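Local coordinates for protein aldose 1-epimerase (Caenorhabditis elegans, PDB 1LUR) that probably interconverts the alpha and beta anomers of aldose sugars such as galactose, at residues Leu23-Leu28 / Tyr145-Arg150. Sequence-based numbering, arbitrary orientation.
Sequences LTATLL and YTVNDR
Leu23 faces Val147 and Leu27 faces Tyr145 across two strands that run in opposite directions in different sheets, with CA atoms 7.5 Å apart at the first pair and 8.2 Å at the second and no hydrogen bond between them. The closest meeting is a CH-pi contact: Leu27 CD1 sits almost exactly over the centre of the Tyr145 ring, 3.5 Å from the centroid and 8° off the ring normal. Leu27 CG, from which CD1 springs, stands at a similar height over the CG-CD1 side of the ring, 3.8 Å from Tyr145 CD1. Tyr145 turns its CG anti to its own carbonyl carbon (chi1 -73°), which carries the ring across under the leucine, while its hydroxyl is hydrogen-bonded to the carbonyl oxygen of Ala32. Val122 and Phe124 of strand 121-129 touch both Leu27 and Tyr145. Farther along, Val147 CG1 lies between two partners, 4.1 Å from Leu23 CD2 and 4.2 Å from Ala25 CB. An alanine in place of Tyr145 would probably open a gap beneath Leu27 CD1 and leave the Ala32 carbonyl without its hydroxyl partner. Joined by apolar side chains and one ring face, the small N-terminal sheet packs against the large antiparallel sheet of the galactose mutarotase-like beta-sandwich through dispersion and hydrophobic burial.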
# COMPACT_ATOMS: atom_id res chain seq x y z
N LEU A 23 -12.63 3.20 16.67
CA LEU A 23 -11.84 3.01 15.46
C LEU A 23 -12.82 2.94 14.30
O LEU A 23 -13.70 2.08 14.28
CB LEU A 23 -11.03 1.71 15.52
CG LEU A 23 -10.32 1.23 14.25
CD1 LEU A 23 -9.27 2.25 13.79
CD2 LEU A 23 -9.66 -0.11 14.53
N THR A 24 -12.69 3.85 13.34
CA THR A 24 -13.58 3.86 12.19
C THR A 24 -12.78 3.91 10.89
O THR A 24 -11.73 4.54 10.81
CB THR A 24 -14.54 5.08 12.24
OG1 THR A 24 -15.27 5.06 13.48
CG2 THR A 24 -15.54 5.04 11.09
N ALA A 25 -13.28 3.21 9.88
CA ALA A 25 -12.62 3.17 8.58
C ALA A 25 -13.66 3.42 7.51
O ALA A 25 -14.76 2.88 7.56
CB ALA A 25 -11.97 1.81 8.37
N THR A 26 -13.32 4.26 6.54
CA THR A 26 -14.24 4.57 5.46
C THR A 26 -13.63 4.07 4.16
O THR A 26 -12.52 4.46 3.80
CB THR A 26 -14.51 6.07 5.37
OG1 THR A 26 -15.01 6.55 6.62
CG2 THR A 26 -15.53 6.36 4.28
N LEU A 27 -14.36 3.21 3.46
CA LEU A 27 -13.89 2.65 2.20
C LEU A 27 -14.68 3.19 1.00
O LEU A 27 -15.78 3.72 1.16
CB LEU A 27 -13.99 1.13 2.23
CG LEU A 27 -13.26 0.41 3.36
CD1 LEU A 27 -11.83 0.91 3.45
CD2 LEU A 27 -13.98 0.65 4.69
N LEU A 28 -14.12 3.01 -0.19
CA LEU A 28 -14.74 3.47 -1.42
C LEU A 28 -14.60 2.35 -2.46
O LEU A 28 -13.50 1.87 -2.72
CB LEU A 28 -14.05 4.74 -1.92
CG LEU A 28 -14.66 5.49 -3.11
CD1 LEU A 28 -16.04 6.03 -2.74
CD2 LEU A 28 -13.74 6.65 -3.48
N TYR A 145 -11.73 -5.42 4.16
CA TYR A 145 -11.25 -4.50 5.18
C TYR A 145 -12.10 -4.85 6.39
O TYR A 145 -13.33 -4.88 6.29
CB TYR A 145 -11.49 -3.04 4.81
CG TYR A 145 -10.60 -2.50 3.73
CD1 TYR A 145 -11.00 -2.52 2.39
CD2 TYR A 145 -9.38 -1.89 4.04
CE1 TYR A 145 -10.23 -1.93 1.40
CE2 TYR A 145 -8.60 -1.30 3.05
CZ TYR A 145 -9.03 -1.32 1.73
OH TYR A 145 -8.29 -0.70 0.75
N THR A 146 -11.46 -5.11 7.52
CA THR A 146 -12.18 -5.45 8.74
C THR A 146 -11.54 -4.79 9.95
O THR A 146 -10.32 -4.69 10.04
CB THR A 146 -12.16 -6.98 8.96
OG1 THR A 146 -12.77 -7.64 7.84
CG2 THR A 146 -12.91 -7.35 10.25
N VAL A 147 -12.37 -4.30 10.86
CA VAL A 147 -11.87 -3.65 12.07
C VAL A 147 -12.36 -4.54 13.21
O VAL A 147 -13.45 -5.10 13.12
CB VAL A 147 -12.43 -2.23 12.25
CG1 VAL A 147 -11.78 -1.28 11.26
CG2 VAL A 147 -13.95 -2.25 12.07
N ASN A 148 -11.56 -4.69 14.26
CA ASN A 148 -11.97 -5.53 15.38
C ASN A 148 -11.80 -4.86 16.74
O ASN A 148 -11.35 -3.72 16.83
CB ASN A 148 -11.21 -6.85 15.37
CG ASN A 148 -9.70 -6.66 15.44
OD1 ASN A 148 -9.20 -5.78 16.14
ND2 ASN A 148 -8.98 -7.50 14.71
N ASP A 149 -12.15 -5.59 17.80
CA ASP A 149 -12.05 -5.11 19.17
C ASP A 149 -10.62 -4.93 19.67
O ASP A 149 -10.41 -4.39 20.76
CB ASP A 149 -12.80 -6.05 20.12
CG ASP A 149 -12.39 -7.51 19.95
OD1 ASP A 149 -11.18 -7.81 20.03
OD2 ASP A 149 -13.29 -8.35 19.74
N ARG A 150 -9.65 -5.38 18.89
CA ARG A 150 -8.25 -5.25 19.27
C ARG A 150 -7.69 -3.98 18.63
O ARG A 150 -6.48 -3.76 18.60
CB ARG A 150 -7.47 -6.47 18.79
CG ARG A 150 -7.96 -7.79 19.37
CD ARG A 150 -7.26 -8.97 18.70
NE ARG A 150 -5.81 -8.87 18.79
CZ ARG A 150 -4.95 -9.65 18.14
NH1 ARG A 150 -5.40 -10.61 17.33
NH2 ARG A 150 -3.65 -9.48 18.28